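Local structure of sensor protein PfeS (Pseudomonas aeruginosa, 3KYZ) at residues 23-34 against 103-114. The protein is a membrane-bound sensor histidine kinase of the PfeR/PfeS two-component system that may activate PfeR by phosphorylation, represented here by its sensor domain, predicted to be periplasmic. Numbering follows the deposited sequence.
Sequences LADYARQAEDAW and IEFPGHPEQGRL
The Phe105 ring lies between helix residues 23-34 and its own hairpin: Glu31 covers one face, CB 3.9 Å from the ring centroid in a CH-pi contact, while the backbone of Gly112 and Arg113 lies over the opposite face. CE2 of Phe105 comes 3.9 Å from CD1 of Trp34, the two ring planes inclined at 35°, and OE1 of Gln111 sits at the edge of the indole. With CG anti to the backbone N (chi1 -179°) and the chain extended beyond it, Glu31 carries its carboxylate past Phe105 to the backbone of the 105-112 loop. There each oxygen accepts a backbone N-H through its syn lone pair: OE1 from Gly107 N at 2.8 Å, fairly straight (160°), and OE2 from His108 N, also 2.8 Å but more bent, a two-pronged grip that fixes the carboxylate's rotation. A water donating to both Glu31 OE2 and Gln111 OE1 links the carboxylate to the end of that loop. Farther along, Ala27 CB presses tightly on Ile103 CG2 at 3.3 Å, and Leu114 CD2 reaches Tyr26 CB. Residues 23-34 of helix 17-53 thus pack on the antiparallel hairpin of strands 100-104 and 113-117 in this Cache-clan sensor domain, with Phe45 and Leu49, from the later part that folds back, touching Ala30 and Tyr26, and Leu59 of neighbouring strand 57-60 touching both Ala30 and Leu114.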
# COMPACT_ATOMS: atom_id res chain seq x y z
N LEU A 23 -1.02 1.48 -20.29
CA LEU A 23 -0.60 0.83 -19.06
C LEU A 23 -1.63 -0.21 -18.63
O LEU A 23 -1.27 -1.29 -18.14
CB LEU A 23 -0.33 1.85 -17.96
CG LEU A 23 0.83 2.81 -18.24
CD1 LEU A 23 1.01 3.82 -17.11
CD2 LEU A 23 2.14 2.05 -18.50
N ALA A 24 -2.91 0.09 -18.83
CA ALA A 24 -3.94 -0.88 -18.51
C ALA A 24 -3.77 -2.15 -19.35
O ALA A 24 -4.02 -3.26 -18.87
CB ALA A 24 -5.33 -0.29 -18.72
N ASP A 25 -3.32 -2.00 -20.59
CA ASP A 25 -3.11 -3.17 -21.42
C ASP A 25 -2.02 -4.06 -20.84
O ASP A 25 -2.10 -5.29 -20.93
CB ASP A 25 -2.78 -2.78 -22.87
CG ASP A 25 -2.47 -3.98 -23.73
OD1 ASP A 25 -3.42 -4.62 -24.22
OD2 ASP A 25 -1.27 -4.30 -23.88
N TYR A 26 -0.99 -3.46 -20.23
CA TYR A 26 0.04 -4.25 -19.57
C TYR A 26 -0.55 -5.09 -18.43
O TYR A 26 -0.11 -6.22 -18.21
CB TYR A 26 1.15 -3.36 -19.01
CG TYR A 26 2.17 -2.86 -20.01
CD1 TYR A 26 2.64 -3.68 -21.05
CD2 TYR A 26 2.71 -1.59 -19.89
CE1 TYR A 26 3.60 -3.23 -21.94
CE2 TYR A 26 3.66 -1.12 -20.78
CZ TYR A 26 4.11 -1.94 -21.80
OH TYR A 26 5.07 -1.48 -22.67
N ALA A 27 -1.53 -4.54 -17.71
CA ALA A 27 -2.18 -5.29 -16.62
C ALA A 27 -2.96 -6.48 -17.17
O ALA A 27 -2.98 -7.55 -16.55
CB ALA A 27 -3.08 -4.39 -15.78
N ARG A 28 -3.60 -6.29 -18.32
CA ARG A 28 -4.29 -7.38 -19.00
C ARG A 28 -3.28 -8.47 -19.39
O ARG A 28 -3.53 -9.67 -19.17
CB ARG A 28 -5.03 -6.88 -20.25
CG ARG A 28 -5.74 -7.99 -21.02
CD ARG A 28 -6.12 -7.56 -22.43
NE ARG A 28 -4.96 -7.12 -23.21
CZ ARG A 28 -4.11 -7.93 -23.83
NH1 ARG A 28 -4.25 -9.24 -23.75
NH2 ARG A 28 -3.09 -7.42 -24.52
N GLN A 29 -2.14 -8.06 -19.95
CA GLN A 29 -1.09 -9.01 -20.32
C GLN A 29 -0.53 -9.71 -19.09
O GLN A 29 -0.24 -10.90 -19.13
CB GLN A 29 0.06 -8.31 -21.04
CG GLN A 29 -0.28 -7.72 -22.39
CD GLN A 29 0.94 -7.15 -23.06
OE1 GLN A 29 2.02 -7.76 -23.04
NE2 GLN A 29 0.81 -5.97 -23.64
N ALA A 30 -0.36 -8.96 -18.00
CA ALA A 30 0.15 -9.53 -16.75
C ALA A 30 -0.80 -10.62 -16.25
O ALA A 30 -0.36 -11.71 -15.86
CB ALA A 30 0.29 -8.44 -15.69
N GLU A 31 -2.09 -10.31 -16.24
CA GLU A 31 -3.07 -11.29 -15.80
C GLU A 31 -3.04 -12.53 -16.69
O GLU A 31 -3.12 -13.66 -16.19
CB GLU A 31 -4.48 -10.70 -15.82
CG GLU A 31 -5.54 -11.70 -15.35
CD GLU A 31 -6.92 -11.11 -15.28
OE1 GLU A 31 -7.22 -10.20 -16.08
OE2 GLU A 31 -7.71 -11.55 -14.43
N ASP A 32 -2.95 -12.32 -18.00
CA ASP A 32 -2.93 -13.44 -18.94
C ASP A 32 -1.73 -14.35 -18.65
O ASP A 32 -1.85 -15.58 -18.70
CB ASP A 32 -2.86 -12.94 -20.38
CG ASP A 32 -4.17 -12.34 -20.88
OD1 ASP A 32 -5.21 -12.47 -20.20
OD2 ASP A 32 -4.16 -11.74 -21.98
N ALA A 33 -0.58 -13.75 -18.36
CA ALA A 33 0.63 -14.52 -18.07
C ALA A 33 0.45 -15.35 -16.79
O ALA A 33 0.78 -16.53 -16.74
CB ALA A 33 1.85 -13.60 -17.96
N TRP A 34 -0.09 -14.71 -15.76
CA TRP A 34 -0.41 -15.39 -14.50
C TRP A 34 -1.39 -16.54 -14.73
O TRP A 34 -1.17 -17.66 -14.25
CB TRP A 34 -0.98 -14.39 -13.48
CG TRP A 34 -1.71 -15.06 -12.32
CD1 TRP A 34 -3.06 -15.05 -12.08
CD2 TRP A 34 -1.12 -15.84 -11.27
NE1 TRP A 34 -3.35 -15.77 -10.94
CE2 TRP A 34 -2.18 -16.27 -10.43
CE3 TRP A 34 0.18 -16.23 -10.97
CZ2 TRP A 34 -1.95 -17.06 -9.30
CZ3 TRP A 34 0.41 -17.01 -9.85
CH2 TRP A 34 -0.66 -17.42 -9.03
N ILE A 103 -2.52 -1.26 -10.85
CA ILE A 103 -3.50 -1.56 -11.90
C ILE A 103 -4.05 -2.97 -11.71
O ILE A 103 -3.35 -3.97 -11.91
CB ILE A 103 -2.89 -1.44 -13.31
CG1 ILE A 103 -2.06 -0.15 -13.46
CG2 ILE A 103 -3.99 -1.52 -14.37
CD1 ILE A 103 -1.13 -0.14 -14.69
N GLU A 104 -5.32 -3.06 -11.32
CA GLU A 104 -5.94 -4.36 -11.05
C GLU A 104 -5.90 -5.26 -12.28
O GLU A 104 -6.01 -4.79 -13.42
CB GLU A 104 -7.39 -4.16 -10.61
CG GLU A 104 -8.31 -3.67 -11.74
CD GLU A 104 -9.76 -3.47 -11.31
OE1 GLU A 104 -10.02 -3.43 -10.09
OE2 GLU A 104 -10.65 -3.35 -12.18
N PHE A 105 -5.76 -6.55 -12.06
CA PHE A 105 -6.02 -7.51 -13.13
C PHE A 105 -7.46 -7.28 -13.60
O PHE A 105 -8.38 -7.25 -12.79
CB PHE A 105 -5.89 -8.95 -12.62
CG PHE A 105 -4.46 -9.41 -12.42
CD1 PHE A 105 -3.38 -8.60 -12.74
CD2 PHE A 105 -4.22 -10.68 -11.92
CE1 PHE A 105 -2.08 -9.06 -12.56
CE2 PHE A 105 -2.93 -11.14 -11.74
CZ PHE A 105 -1.86 -10.33 -12.06
N PRO A 106 -7.66 -7.10 -14.92
CA PRO A 106 -9.00 -6.70 -15.37
C PRO A 106 -10.07 -7.80 -15.29
O PRO A 106 -11.23 -7.51 -14.97
CB PRO A 106 -8.77 -6.28 -16.83
CG PRO A 106 -7.54 -7.04 -17.25
CD PRO A 106 -6.67 -7.05 -16.01
N GLY A 107 -9.70 -9.05 -15.56
CA GLY A 107 -10.67 -10.13 -15.54
C GLY A 107 -11.09 -10.52 -14.13
O GLY A 107 -12.28 -10.68 -13.83
N HIS A 108 -10.11 -10.68 -13.26
CA HIS A 108 -10.36 -11.07 -11.88
C HIS A 108 -9.47 -10.24 -10.96
O HIS A 108 -8.40 -10.68 -10.55
CB HIS A 108 -10.11 -12.56 -11.69
CG HIS A 108 -11.08 -13.44 -12.42
ND1 HIS A 108 -12.37 -13.65 -11.98
CD2 HIS A 108 -10.95 -14.14 -13.57
CE1 HIS A 108 -12.99 -14.45 -12.82
NE2 HIS A 108 -12.16 -14.76 -13.80
N PRO A 109 -9.92 -9.02 -10.62
CA PRO A 109 -9.13 -8.10 -9.81
C PRO A 109 -8.78 -8.71 -8.45
O PRO A 109 -7.76 -8.35 -7.86
CB PRO A 109 -10.06 -6.89 -9.62
CG PRO A 109 -11.07 -6.99 -10.69
CD PRO A 109 -11.20 -8.44 -11.06
N GLU A 110 -9.62 -9.62 -7.97
CA GLU A 110 -9.37 -10.23 -6.67
C GLU A 110 -8.16 -11.17 -6.68
O GLU A 110 -7.66 -11.55 -5.62
CB GLU A 110 -10.61 -10.96 -6.14
CG GLU A 110 -10.86 -12.33 -6.75
CD GLU A 110 -11.51 -12.29 -8.12
OE1 GLU A 110 -11.57 -11.21 -8.74
OE2 GLU A 110 -11.97 -13.35 -8.59
N GLN A 111 -7.68 -11.52 -7.87
CA GLN A 111 -6.53 -12.43 -7.98
C GLN A 111 -5.19 -11.70 -7.94
O GLN A 111 -4.15 -12.29 -7.65
CB GLN A 111 -6.63 -13.28 -9.24
CG GLN A 111 -7.74 -14.32 -9.20
CD GLN A 111 -7.83 -15.11 -10.49
OE1 GLN A 111 -6.89 -15.15 -11.28
NE2 GLN A 111 -8.99 -15.73 -10.72
N GLY A 112 -5.19 -10.41 -8.25
CA GLY A 112 -3.96 -9.67 -8.19
C GLY A 112 -3.95 -8.39 -8.98
O GLY A 112 -4.97 -7.93 -9.48
N ARG A 113 -2.76 -7.79 -9.07
CA ARG A 113 -2.61 -6.53 -9.76
C ARG A 113 -1.21 -6.41 -10.33
O ARG A 113 -0.28 -7.09 -9.88
CB ARG A 113 -2.86 -5.37 -8.80
CG ARG A 113 -1.78 -5.20 -7.74
CD ARG A 113 -2.14 -4.10 -6.74
NE ARG A 113 -3.13 -4.57 -5.78
CZ ARG A 113 -3.87 -3.78 -5.00
NH1 ARG A 113 -3.75 -2.45 -5.08
NH2 ARG A 113 -4.73 -4.31 -4.14
N LEU A 114 -1.08 -5.55 -11.33
CA LEU A 114 0.21 -5.11 -11.82
C LEU A 114 0.59 -3.83 -11.09
O LEU A 114 -0.24 -2.92 -10.94
CB LEU A 114 0.13 -4.84 -13.33
CG LEU A 114 1.36 -4.18 -13.96
CD1 LEU A 114 2.57 -5.10 -13.87
CD2 LEU A 114 1.09 -3.81 -15.42
O HOH W 1 -7.15 -13.85 -13.61